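Long-range contacts in probable ribonuclease HepT (Haemophilus influenzae, PDB 1JOG), which probably acts as the RNase toxin of a type VII toxin-antitoxin system and is neutralized by its cognate antitoxin MntA: residues M105-T109 with V121-I125; F80-L84 with W99-R103; V10-F15 with V53-S57; M61-L65 with I83-A87. All blocks are in the same frame, centred on the assembly; numbering follows the deposited sequence.

The four contacts join the helices of an all-helical chain, in the order interaction 3, 4, 2 and 1 along the sequence. Interactions 3 and 4 lie one after the other on the long helix 36-68, about 15 Å apart between centres, the first against helix 8-26 and the second against helix 80-89. Helix 80-89 then carries both interaction 4 and interaction 2, whose centres are about 10 Å apart and which share Ile-83 and Leu-84. Helix 96-106 continues from interaction 2 into interaction 1, about 14 Å further on between centres, where the RX(4)HXY motif begins. A salt bridge from Arg-106 to Glu-55 ties interaction 1 back to interaction 3, so the probable active-site arginine is held against the long helix.

Interaction 1: residues M105-T109 with V121-I125; sequences MRNIT and VYAQI
Met-105, a selenomethionine, reaches from the last turn of helix 96-106 to residues 121-125, where helix 115-123 gives way to helix 125-140. Its CG stands anti to the backbone N (chi1 -156°) and the chain bends only at chi3, which carries the terminal methyl over the backbone of the other segment. There Met-105 CE lies 3.7 Å from Val-121 O and 4.1 Å from Val-121 CG1, with Ile-125 CG1 at 4.2 Å from the same methyl. The side chain of Gln-124 runs alongside in the opposite direction, its CB near CE. Val-121 spreads its two branches: CG1 serves Met-105 and Thr-109, while CG2 meets Ile-108 CG1 at 4.2 Å. The residues from Arg-106 to Thr-109 form a type I beta turn that opens the RX(4)HXY motif of the HepT family, and the apolar contacts pack Ile-108 and Thr-109 of this turn against Val-121. Arg-106, probably an active-site residue, sends its CB away from segment 121-125 and makes a salt bridge through NE to Glu-55. Thr-109 OG1 is hydrogen-bonded to Glu-51, also on helix 36-68. Behind the contact, Phe-50 of that helix packs on Met-105, and Leu-18 and Val-22 of helix 8-26 pack on Ile-125.

Interaction 2: residues F80-L84 with W99-R103; sequences FKDIL and WVAYR
Phe-80 lays one face of its ring against the side chain of Arg-103. The methylene Arg-103 CD sits almost exactly on the ring normal, 3.7 Å from the Phe-80 centroid, a CH-pi contact over the face. A bend at chi3 (67°) then carries the guanidinium flat over the CD2 side of the ring, the two planes only 16° apart, with Arg-103 CZ 3.3 Å from Phe-80 CD2 and NH1 beyond it near CB. The ring edge points into the backbone of helix 96-106, where Phe-80 CZ comes within 3.4 Å of Trp-99 O and CE2 lies near Val-100 CA. Lys-81 follows, exposed to solvent; its chain bends at the end and brings NZ to 3.9 Å from Val-100 CG2. Lys-81 NZ is 5.6 Å from Arg-103 NH2, like charges not in contact. One turn after Phe-80, Leu-84 covers the other face of that ring with CG. Leu-84 CD1 touches both Val-100 CG2, at 3.7 Å, and Trp-99 CB, and CD2 also meets that CB. The contact is a roughly antiparallel pairing (149°) of consecutive helices, 80-89 and 96-106, in an all-helical fold. Tyr-54 and Leu-58 of helix 36-68 pack on Phe-80, while Trp-99 reaches on to Leu-135 of helix 125-140.

Interaction 3: residues V10-F15 with V53-S57; sequences VLDAAF and VYELS
Ala-14 offers the small surface into which Val-53 and Leu-56 fit. Its CB meets Leu-56 CD2 at 3.6 Å and Val-53 CG2 at 3.9 Å, so two larger side chains from successive turns of helix 36-68 close on one methyl. Val-53 pushes further in: CG2 passes the alanine and presses on the backbone of helix 8-26, 3.6 Å from Phe-15 N and close to Ala-14 C. With CG1 anti to its backbone N (chi1 -179°), Val-53 directs that other branch toward Leu-11 CD1, 4.1 Å away. Leu-11 is the bump in the reverse direction. Although its CB leaves the backbone at a slant to the interface, CD1 returns to a hollow walled by Val-53 CG1, Leu-56 CB and Ser-57 OG, the last at 3.8 Å from CD1. Val-10 CG2 adds a looser touch on Leu-56 CG at the border.

The segments are antiparallel, at 160°, and their axes come within 9.5 Å, as two neighbouring members of a helical bundle. The CA atoms of Leu-11 and Leu-56, and those of Phe-15 and Val-53, approach to 5.8 Å; Ala-14 lies between Leu-11 and Phe-15 in the sequence.

The one polar side-chain atom in this apolar seam, Ser-57 OG, is satisfied within its own helix by a hydrogen bond to Val-53 O. The hydroxyl comes from above the carbonyl plane, and the same oxygen also accepts from Ser-57 N. Farther out, Phe-15 packs on Leu-129 and Ser-132 of helix 125-140, and Leu-56 also touches Tyr-113 of the second subunit.

Interaction 4: residues M61-L65 with I83-A87; sequences MKRQL and ILREA
The short helical segments 61-65 and 83-87 cross at 63° with their axes 9.7 Å apart, and the CA atoms of Met-61 and Ala-87 come as close as 6.1 Å. Leu-65 comes nearest to the other helix: both its methyls bear on Glu-86 CB from the same side, Leu-65 CD1 at 3.4 Å from Glu-86 CB and Leu-65 CD2 at 3.5 Å from Glu-86 CB. CD1 also lies over the backbone, near Ile-83 O and Ala-87 N. A bend at chi2 (53°) helps lead the carboxylate of Glu-86 away from the contact. Ile-83 answers from the other helix with two branches. CG2 rests on Met-61 CB at 3.9 Å, while Ile-83 CD1 reaches across to the aliphatic part of Lys-62, 3.6 Å from Lys-62 CG, and the rest of the lysine chain extends away. Met-61, a selenomethionine, sets SE beside Ala-87 CB at 3.8 Å and against Leu-84 CD2, with its chain extended beyond CG. Ile-93 and Trp-99 pack on Met-61, and Phe-90 packs on Leu-65. Such steeply crossed packing of aliphatic side chains joins helix 80-89 to the C-terminal part of the long helix 36-68, within the helical fold of the nucleotidyltransferase substrate-binding family.

Interaction 1: residues M105-T109 with V121-I125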
loop_
_atom_site.group_PDB
_atom_site.type_symbol
_atom_site.label_atom_id
_atom_site.label_comp_id
_atom_site.label_asym_id
_atom_site.label_seq_id
_atom_site.Cartn_x
_atom_site.Cartn_y
_atom_site.Cartn_z
HETATM N N MSE A 105 -10.475 -6.580 -4.681
HETATM C CA MSE A 105 -10.255 -5.176 -4.379
HETATM C C MSE A 105 -8.762 -5.045 -3.947
HETATM O O MSE A 105 -7.964 -4.260 -4.549
HETATM C CB MSE A 105 -11.190 -4.783 -3.244
HETATM C CG MSE A 105 -11.555 -3.338 -3.103
HETATM SE SE MSE A 105 -12.930 -3.203 -1.754
HETATM C CE MSE A 105 -12.192 -1.868 -0.518
ATOM N N ARG A 106 -8.358 -5.832 -2.944
ATOM C CA ARG A 106 -6.971 -5.690 -2.536
ATOM C C ARG A 106 -5.939 -5.833 -3.637
ATOM O O ARG A 106 -4.989 -5.033 -3.648
ATOM C CB ARG A 106 -6.525 -6.560 -1.380
ATOM C CG ARG A 106 -5.121 -6.028 -1.055
ATOM C CD ARG A 106 -4.484 -6.579 0.106
ATOM N NE ARG A 106 -3.184 -5.959 0.349
ATOM C CZ ARG A 106 -2.405 -5.490 -0.617
ATOM N NH1 ARG A 106 -2.772 -5.525 -1.904
ATOM N NH2 ARG A 106 -1.211 -5.057 -0.300
ATOM N N ASN A 107 -6.128 -6.803 -4.532
ATOM C CA ASN A 107 -5.224 -7.061 -5.677
ATOM C C ASN A 107 -5.273 -6.004 -6.769
ATOM O O ASN A 107 -4.604 -6.197 -7.754
ATOM C CB ASN A 107 -5.535 -8.365 -6.380
ATOM C CG ASN A 107 -5.367 -9.633 -5.446
ATOM O OD1 ASN A 107 -4.463 -9.688 -4.609
ATOM N ND2 ASN A 107 -6.229 -10.651 -5.631
ATOM N N ILE A 108 -6.090 -4.938 -6.653
ATOM C CA ILE A 108 -6.039 -3.887 -7.677
ATOM C C ILE A 108 -5.619 -2.557 -7.041
ATOM O O ILE A 108 -5.490 -1.543 -7.728
ATOM C CB ILE A 108 -7.422 -3.689 -8.406
ATOM C CG1 ILE A 108 -8.539 -3.357 -7.408
ATOM C CG2 ILE A 108 -7.673 -4.909 -9.195
ATOM C CD1 ILE A 108 -9.899 -3.387 -7.965
ATOM N N THR A 109 -5.443 -2.542 -5.716
ATOM C CA THR A 109 -5.032 -1.295 -5.091
ATOM C C THR A 109 -3.673 -0.840 -5.623
ATOM O O THR A 109 -3.365 0.342 -5.495
ATOM C CB THR A 109 -4.975 -1.382 -3.577
ATOM O OG1 THR A 109 -3.959 -2.294 -3.207
ATOM C CG2 THR A 109 -6.316 -1.821 -3.031
ATOM N N VAL A 121 -12.295 2.196 -5.547
ATOM C CA VAL A 121 -11.969 1.359 -4.422
ATOM C C VAL A 121 -12.409 2.049 -3.130
ATOM O O VAL A 121 -12.896 1.409 -2.186
ATOM C CB VAL A 121 -10.443 1.034 -4.417
ATOM C CG1 VAL A 121 -9.979 0.475 -3.050
ATOM C CG2 VAL A 121 -10.158 0.044 -5.525
ATOM N N TYR A 122 -12.311 3.362 -3.098
ATOM C CA TYR A 122 -12.644 4.032 -1.844
ATOM C C TYR A 122 -14.130 3.932 -1.547
ATOM O O TYR A 122 -14.558 3.752 -0.424
ATOM C CB TYR A 122 -12.172 5.468 -1.905
ATOM C CG TYR A 122 -12.515 6.288 -0.668
ATOM C CD1 TYR A 122 -11.681 6.263 0.445
ATOM C CD2 TYR A 122 -13.722 6.988 -0.576
ATOM C CE1 TYR A 122 -12.052 6.906 1.682
ATOM C CE2 TYR A 122 -14.125 7.672 0.642
ATOM C CZ TYR A 122 -13.264 7.613 1.768
ATOM O OH TYR A 122 -13.564 8.277 2.956
ATOM N N ALA A 123 -14.919 4.037 -2.590
ATOM C CA ALA A 123 -16.353 3.944 -2.462
ATOM C C ALA A 123 -16.786 2.593 -1.806
ATOM O O ALA A 123 -17.882 2.450 -1.281
ATOM C CB ALA A 123 -16.972 4.045 -3.881
ATOM N N GLN A 124 -15.955 1.575 -1.929
ATOM C CA GLN A 124 -16.297 0.272 -1.399
ATOM C C GLN A 124 -15.914 0.161 0.072
ATOM O O GLN A 124 -16.274 -0.815 0.708
ATOM C CB GLN A 124 -15.578 -0.852 -2.242
ATOM C CG GLN A 124 -15.848 -0.876 -3.752
ATOM C CD GLN A 124 -15.002 -1.916 -4.564
ATOM O OE1 GLN A 124 -14.654 -2.985 -4.063
ATOM N NE2 GLN A 124 -14.708 -1.596 -5.836
ATOM N N ILE A 125 -15.257 1.183 0.635
ATOM C CA ILE A 125 -14.795 1.098 2.021
ATOM C C ILE A 125 -15.826 1.020 3.127
ATOM O O ILE A 125 -15.586 0.302 4.112
ATOM C CB ILE A 125 -13.743 2.175 2.297
ATOM C CG1 ILE A 125 -12.511 1.797 1.497
ATOM C CG2 ILE A 125 -13.406 2.339 3.799
ATOM C CD1 ILE A 125 -11.471 2.880 1.498
#

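Interaction 2: residues F80-L84 with W99-R103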
loop_
_atom_site.group_PDB
_atom_site.type_symbol
_atom_site.label_atom_id
_atom_site.label_comp_id
_atom_site.label_asym_id
_atom_site.label_seq_id
_atom_site.Cartn_x
_atom_site.Cartn_y
_atom_site.Cartn_z
ATOM N N PHE A 80 -5.980 -18.759 0.821
ATOM C CA PHE A 80 -7.053 -17.818 1.054
ATOM C C PHE A 80 -8.421 -18.428 1.379
ATOM O O PHE A 80 -8.966 -18.254 2.502
ATOM C CB PHE A 80 -7.168 -16.927 -0.178
ATOM C CG PHE A 80 -8.133 -15.818 0.002
ATOM C CD1 PHE A 80 -7.918 -14.854 1.002
ATOM C CD2 PHE A 80 -9.265 -15.730 -0.786
ATOM C CE1 PHE A 80 -8.820 -13.813 1.211
ATOM C CE2 PHE A 80 -10.192 -14.685 -0.594
ATOM C CZ PHE A 80 -9.970 -13.732 0.398
ATOM N N LYS A 81 -8.964 -19.136 0.390
ATOM C CA LYS A 81 -10.290 -19.812 0.457
ATOM C C LYS A 81 -10.542 -20.914 1.509
ATOM O O LYS A 81 -11.689 -21.165 1.932
ATOM C CB LYS A 81 -10.662 -20.348 -0.941
ATOM C CG LYS A 81 -11.253 -19.277 -1.851
ATOM C CD LYS A 81 -11.203 -19.710 -3.300
ATOM C CE LYS A 81 -11.781 -18.629 -4.248
ATOM N NZ LYS A 81 -13.279 -18.460 -4.207
ATOM N N ASP A 82 -9.481 -21.536 1.965
ATOM C CA ASP A 82 -9.611 -22.534 3.006
ATOM C C ASP A 82 -9.810 -21.737 4.268
ATOM O O ASP A 82 -10.689 -22.033 5.077
ATOM C CB ASP A 82 -8.334 -23.369 3.105
ATOM C CG ASP A 82 -8.176 -24.306 1.935
ATOM O OD1 ASP A 82 -9.257 -24.783 1.476
ATOM O OD2 ASP A 82 -7.008 -24.560 1.498
ATOM N N ILE A 83 -8.990 -20.709 4.439
ATOM C CA ILE A 83 -9.059 -19.815 5.602
ATOM C C ILE A 83 -10.511 -19.245 5.675
ATOM O O ILE A 83 -11.133 -19.214 6.761
ATOM C CB ILE A 83 -8.018 -18.626 5.425
ATOM C CG1 ILE A 83 -6.569 -19.143 5.409
ATOM C CG2 ILE A 83 -8.174 -17.604 6.507
ATOM C CD1 ILE A 83 -6.116 -19.676 6.729
ATOM N N LEU A 84 -11.045 -18.787 4.528
ATOM C CA LEU A 84 -12.410 -18.229 4.527
ATOM C C LEU A 84 -13.388 -19.318 4.840
ATOM O O LEU A 84 -14.257 -19.102 5.641
ATOM C CB LEU A 84 -12.781 -17.597 3.200
ATOM C CG LEU A 84 -11.927 -16.420 2.738
ATOM C CD1 LEU A 84 -12.547 -15.770 1.414
ATOM C CD2 LEU A 84 -11.807 -15.468 3.880
ATOM N N TRP A 99 -15.556 -11.457 1.271
ATOM C CA TRP A 99 -14.106 -11.440 1.522
ATOM C C TRP A 99 -13.404 -11.795 0.240
ATOM O O TRP A 99 -12.318 -11.285 -0.036
ATOM C CB TRP A 99 -13.735 -12.385 2.658
ATOM C CG TRP A 99 -14.221 -11.802 3.942
ATOM C CD1 TRP A 99 -15.459 -12.034 4.586
ATOM C CD2 TRP A 99 -13.555 -10.830 4.715
ATOM N NE1 TRP A 99 -15.549 -11.247 5.697
ATOM C CE2 TRP A 99 -14.394 -10.508 5.809
ATOM C CE3 TRP A 99 -12.329 -10.188 4.598
ATOM C CZ2 TRP A 99 -14.040 -9.569 6.761
ATOM C CZ3 TRP A 99 -12.009 -9.233 5.547
ATOM C CH2 TRP A 99 -12.835 -8.936 6.603
ATOM N N VAL A 100 -14.059 -12.607 -0.595
ATOM C CA VAL A 100 -13.455 -12.950 -1.860
ATOM C C VAL A 100 -13.348 -11.665 -2.687
ATOM O O VAL A 100 -12.357 -11.406 -3.373
ATOM C CB VAL A 100 -14.286 -14.000 -2.594
ATOM C CG1 VAL A 100 -13.815 -14.099 -4.020
ATOM C CG2 VAL A 100 -14.122 -15.353 -1.944
ATOM N N ALA A 101 -14.373 -10.837 -2.593
ATOM C CA ALA A 101 -14.379 -9.583 -3.322
ATOM C C ALA A 101 -13.366 -8.620 -2.667
ATOM O O ALA A 101 -12.705 -7.857 -3.372
ATOM C CB ALA A 101 -15.846 -8.974 -3.332
ATOM N N TYR A 102 -13.237 -8.627 -1.337
ATOM C CA TYR A 102 -12.230 -7.735 -0.689
ATOM C C TYR A 102 -10.775 -8.053 -1.173
ATOM O O TYR A 102 -9.933 -7.185 -1.315
ATOM C CB TYR A 102 -12.360 -7.857 0.818
ATOM C CG TYR A 102 -13.699 -7.373 1.350
ATOM C CD1 TYR A 102 -14.226 -7.867 2.554
ATOM C CD2 TYR A 102 -14.438 -6.422 0.641
ATOM C CE1 TYR A 102 -15.439 -7.431 3.011
ATOM C CE2 TYR A 102 -15.637 -5.984 1.076
ATOM C CZ TYR A 102 -16.155 -6.491 2.258
ATOM O OH TYR A 102 -17.457 -6.133 2.634
ATOM N N ARG A 103 -10.496 -9.304 -1.476
ATOM C CA ARG A 103 -9.207 -9.618 -2.038
ATOM C C ARG A 103 -9.084 -9.066 -3.506
ATOM O O ARG A 103 -8.062 -8.502 -3.862
ATOM C CB ARG A 103 -8.984 -11.137 -2.010
ATOM C CG ARG A 103 -7.620 -11.417 -2.520
ATOM C CD ARG A 103 -7.179 -12.852 -2.387
ATOM N NE ARG A 103 -7.955 -13.697 -3.250
ATOM C CZ ARG A 103 -7.630 -14.935 -3.556
ATOM N NH1 ARG A 103 -6.518 -15.465 -3.058
ATOM N NH2 ARG A 103 -8.442 -15.644 -4.334
#

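Interaction 3: residues V10-F15 with V53-S57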
loop_
_atom_site.group_PDB
_atom_site.type_symbol
_atom_site.label_atom_id
_atom_site.label_comp_id
_atom_site.label_asym_id
_atom_site.label_seq_id
_atom_site.Cartn_x
_atom_site.Cartn_y
_atom_site.Cartn_z
ATOM N N VAL A 10 -3.911 -4.664 17.530
ATOM C CA VAL A 10 -3.504 -4.112 16.227
ATOM C C VAL A 10 -4.691 -4.123 15.224
ATOM O O VAL A 10 -5.083 -3.079 14.642
ATOM C CB VAL A 10 -2.292 -4.901 15.694
ATOM C CG1 VAL A 10 -1.270 -5.093 16.858
ATOM C CG2 VAL A 10 -2.741 -6.263 15.166
ATOM N N LEU A 11 -5.325 -5.273 15.101
ATOM C CA LEU A 11 -6.450 -5.346 14.218
ATOM C C LEU A 11 -7.421 -4.286 14.663
ATOM O O LEU A 11 -7.934 -3.502 13.833
ATOM C CB LEU A 11 -7.117 -6.698 14.274
ATOM C CG LEU A 11 -8.446 -6.788 13.533
ATOM C CD1 LEU A 11 -8.302 -6.224 12.129
ATOM C CD2 LEU A 11 -8.877 -8.250 13.480
ATOM N N ASP A 12 -7.603 -4.187 15.974
ATOM C CA ASP A 12 -8.586 -3.241 16.538
ATOM C C ASP A 12 -8.201 -1.784 16.259
ATOM O O ASP A 12 -9.041 -0.933 15.867
ATOM C CB ASP A 12 -8.704 -3.477 18.060
ATOM C CG ASP A 12 -10.024 -2.946 18.657
ATOM O OD1 ASP A 12 -10.175 -1.716 18.792
ATOM O OD2 ASP A 12 -10.918 -3.761 18.984
ATOM N N ALA A 13 -6.921 -1.485 16.428
ATOM C CA ALA A 13 -6.521 -0.133 16.223
ATOM C C ALA A 13 -6.397 0.269 14.722
ATOM O O ALA A 13 -6.579 1.434 14.397
ATOM C CB ALA A 13 -5.223 0.157 17.047
ATOM N N ALA A 14 -6.139 -0.695 13.832
ATOM C CA ALA A 14 -5.992 -0.396 12.416
ATOM C C ALA A 14 -7.398 -0.071 11.907
ATOM O O ALA A 14 -7.596 0.917 11.203
ATOM C CB ALA A 14 -5.384 -1.586 11.658
ATOM N N PHE A 15 -8.348 -0.914 12.294
ATOM C CA PHE A 15 -9.774 -0.766 12.017
ATOM C C PHE A 15 -10.323 0.584 12.422
ATOM O O PHE A 15 -10.929 1.301 11.639
ATOM C CB PHE A 15 -10.577 -1.779 12.800
ATOM C CG PHE A 15 -12.064 -1.600 12.659
ATOM C CD1 PHE A 15 -12.789 -0.961 13.627
ATOM C CD2 PHE A 15 -12.719 -2.012 11.517
ATOM C CE1 PHE A 15 -14.213 -0.700 13.468
ATOM C CE2 PHE A 15 -14.111 -1.761 11.353
ATOM C CZ PHE A 15 -14.849 -1.101 12.340
ATOM N N VAL A 53 -6.256 -3.383 7.356
ATOM C CA VAL A 53 -7.313 -4.192 8.025
ATOM C C VAL A 53 -7.633 -5.534 7.322
ATOM O O VAL A 53 -7.771 -6.569 7.937
ATOM C CB VAL A 53 -8.558 -3.350 8.181
ATOM C CG1 VAL A 53 -9.679 -4.131 8.882
ATOM C CG2 VAL A 53 -8.170 -2.125 8.943
ATOM N N TYR A 54 -7.693 -5.492 6.011
ATOM C CA TYR A 54 -7.909 -6.667 5.208
ATOM C C TYR A 54 -6.863 -7.760 5.547
ATOM O O TYR A 54 -7.209 -8.919 5.904
ATOM C CB TYR A 54 -7.773 -6.282 3.731
ATOM C CG TYR A 54 -7.652 -7.486 2.890
ATOM C CD1 TYR A 54 -8.736 -8.334 2.750
ATOM C CD2 TYR A 54 -6.451 -7.874 2.333
ATOM C CE1 TYR A 54 -8.656 -9.537 2.088
ATOM C CE2 TYR A 54 -6.358 -9.125 1.685
ATOM C CZ TYR A 54 -7.512 -9.940 1.578
ATOM O OH TYR A 54 -7.563 -11.129 0.868
ATOM N N GLU A 55 -5.597 -7.412 5.332
ATOM C CA GLU A 55 -4.486 -8.298 5.655
ATOM C C GLU A 55 -4.538 -8.825 7.120
ATOM O O GLU A 55 -4.579 -10.018 7.331
ATOM C CB GLU A 55 -3.165 -7.602 5.468
ATOM C CG GLU A 55 -2.207 -8.342 4.575
ATOM C CD GLU A 55 -2.324 -7.821 3.164
ATOM O OE1 GLU A 55 -3.213 -8.309 2.439
ATOM O OE2 GLU A 55 -1.550 -6.900 2.790
ATOM N N LEU A 56 -4.644 -7.913 8.073
ATOM C CA LEU A 56 -4.695 -8.247 9.494
ATOM C C LEU A 56 -5.923 -9.086 9.768
ATOM O O LEU A 56 -5.861 -10.118 10.493
ATOM C CB LEU A 56 -4.693 -6.978 10.354
ATOM C CG LEU A 56 -3.522 -6.093 10.892
ATOM C CD1 LEU A 56 -2.205 -6.515 10.376
ATOM C CD2 LEU A 56 -3.716 -4.598 10.537
ATOM N N SER A 57 -7.047 -8.688 9.171
ATOM C CA SER A 57 -8.282 -9.484 9.393
ATOM C C SER A 57 -8.003 -10.903 8.942
ATOM O O SER A 57 -8.439 -11.843 9.598
ATOM C CB SER A 57 -9.522 -8.958 8.600
ATOM O OG SER A 57 -9.930 -7.668 9.074
#

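Interaction 4: residues M61-L65 with I83-A87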
loop_
_atom_site.group_PDB
_atom_site.type_symbol
_atom_site.label_atom_id
_atom_site.label_comp_id
_atom_site.label_asym_id
_atom_site.label_seq_id
_atom_site.Cartn_x
_atom_site.Cartn_y
_atom_site.Cartn_z
HETATM N N MSE A 61 -8.002 -14.453 11.215
HETATM C CA MSE A 61 -8.803 -15.613 10.995
HETATM C C MSE A 61 -7.807 -16.769 10.992
HETATM O O MSE A 61 -8.119 -17.841 11.439
HETATM C CB MSE A 61 -9.478 -15.600 9.628
HETATM C CG MSE A 61 -10.582 -14.569 9.468
HETATM SE SE MSE A 61 -11.188 -14.583 7.583
HETATM C CE MSE A 61 -11.688 -12.667 7.832
ATOM N N LYS A 62 -6.623 -16.547 10.442
ATOM C CA LYS A 62 -5.659 -17.606 10.319
ATOM C C LYS A 62 -5.182 -18.039 11.708
ATOM O O LYS A 62 -5.288 -19.212 12.095
ATOM C CB LYS A 62 -4.490 -17.135 9.490
ATOM C CG LYS A 62 -3.674 -18.298 8.968
ATOM C CD LYS A 62 -2.552 -17.864 8.010
ATOM C CE LYS A 62 -1.472 -18.961 7.899
ATOM N NZ LYS A 62 -0.525 -18.788 6.750
ATOM N N ARG A 63 -4.690 -17.088 12.489
ATOM C CA ARG A 63 -4.227 -17.469 13.791
ATOM C C ARG A 63 -5.339 -18.092 14.594
ATOM O O ARG A 63 -5.068 -18.923 15.436
ATOM C CB ARG A 63 -3.672 -16.297 14.569
ATOM C CG ARG A 63 -2.248 -16.512 15.015
ATOM C CD ARG A 63 -1.612 -15.221 15.516
ATOM N NE ARG A 63 -2.519 -14.496 16.415
ATOM C CZ ARG A 63 -2.213 -13.293 16.901
ATOM N NH1 ARG A 63 -1.030 -12.711 16.565
ATOM N NH2 ARG A 63 -3.087 -12.680 17.717
ATOM N N GLN A 64 -6.581 -17.711 14.328
ATOM C CA GLN A 64 -7.704 -18.231 15.097
ATOM C C GLN A 64 -7.864 -19.707 14.818
ATOM O O GLN A 64 -7.941 -20.477 15.724
ATOM C CB GLN A 64 -8.965 -17.489 14.725
ATOM C CG GLN A 64 -10.198 -17.926 15.439
ATOM C CD GLN A 64 -10.183 -17.560 16.890
ATOM O OE1 GLN A 64 -9.517 -16.617 17.284
ATOM N NE2 GLN A 64 -10.928 -18.301 17.701
ATOM N N LEU A 65 -7.877 -20.086 13.556
ATOM C CA LEU A 65 -8.029 -21.454 13.124
ATOM C C LEU A 65 -6.803 -22.292 13.429
ATOM O O LEU A 65 -6.922 -23.496 13.656
ATOM C CB LEU A 65 -8.322 -21.482 11.614
ATOM C CG LEU A 65 -9.640 -20.685 11.398
ATOM C CD1 LEU A 65 -9.720 -20.140 9.981
ATOM C CD2 LEU A 65 -10.898 -21.520 11.793
ATOM N N ILE A 83 -8.990 -20.709 4.439
ATOM C CA ILE A 83 -9.059 -19.815 5.602
ATOM C C ILE A 83 -10.511 -19.245 5.675
ATOM O O ILE A 83 -11.133 -19.214 6.761
ATOM C CB ILE A 83 -8.018 -18.626 5.425
ATOM C CG1 ILE A 83 -6.569 -19.143 5.409
ATOM C CG2 ILE A 83 -8.174 -17.604 6.507
ATOM C CD1 ILE A 83 -6.116 -19.676 6.729
ATOM N N LEU A 84 -11.045 -18.787 4.528
ATOM C CA LEU A 84 -12.410 -18.229 4.527
ATOM C C LEU A 84 -13.388 -19.318 4.840
ATOM O O LEU A 84 -14.257 -19.102 5.641
ATOM C CB LEU A 84 -12.781 -17.597 3.200
ATOM C CG LEU A 84 -11.927 -16.420 2.738
ATOM C CD1 LEU A 84 -12.547 -15.770 1.414
ATOM C CD2 LEU A 84 -11.807 -15.468 3.880
ATOM N N ARG A 85 -13.284 -20.474 4.197
ATOM C CA ARG A 85 -14.192 -21.565 4.571
ATOM C C ARG A 85 -14.152 -21.908 6.063
ATOM O O ARG A 85 -15.220 -22.013 6.695
ATOM C CB ARG A 85 -13.889 -22.810 3.775
ATOM C CG ARG A 85 -14.435 -22.687 2.365
ATOM C CD ARG A 85 -13.910 -23.784 1.502
ATOM N NE ARG A 85 -13.860 -23.395 0.101
ATOM C CZ ARG A 85 -12.838 -23.677 -0.690
ATOM N NH1 ARG A 85 -11.790 -24.344 -0.212
ATOM N NH2 ARG A 85 -12.862 -23.289 -1.953
ATOM N N GLU A 86 -12.948 -22.078 6.641
ATOM C CA GLU A 86 -12.841 -22.402 8.081
ATOM C C GLU A 86 -13.457 -21.310 8.940
ATOM O O GLU A 86 -14.263 -21.571 9.816
ATOM C CB GLU A 86 -11.395 -22.624 8.459
ATOM C CG GLU A 86 -10.985 -24.091 8.514
ATOM C CD GLU A 86 -11.295 -24.903 7.258
ATOM O OE1 GLU A 86 -11.408 -26.142 7.392
ATOM O OE2 GLU A 86 -11.410 -24.339 6.151
ATOM N N ALA A 87 -13.126 -20.069 8.630
ATOM C CA ALA A 87 -13.668 -18.925 9.328
ATOM C C ALA A 87 -15.198 -18.952 9.364
ATOM O O ALA A 87 -15.768 -18.534 10.371
ATOM C CB ALA A 87 -13.159 -17.593 8.659
#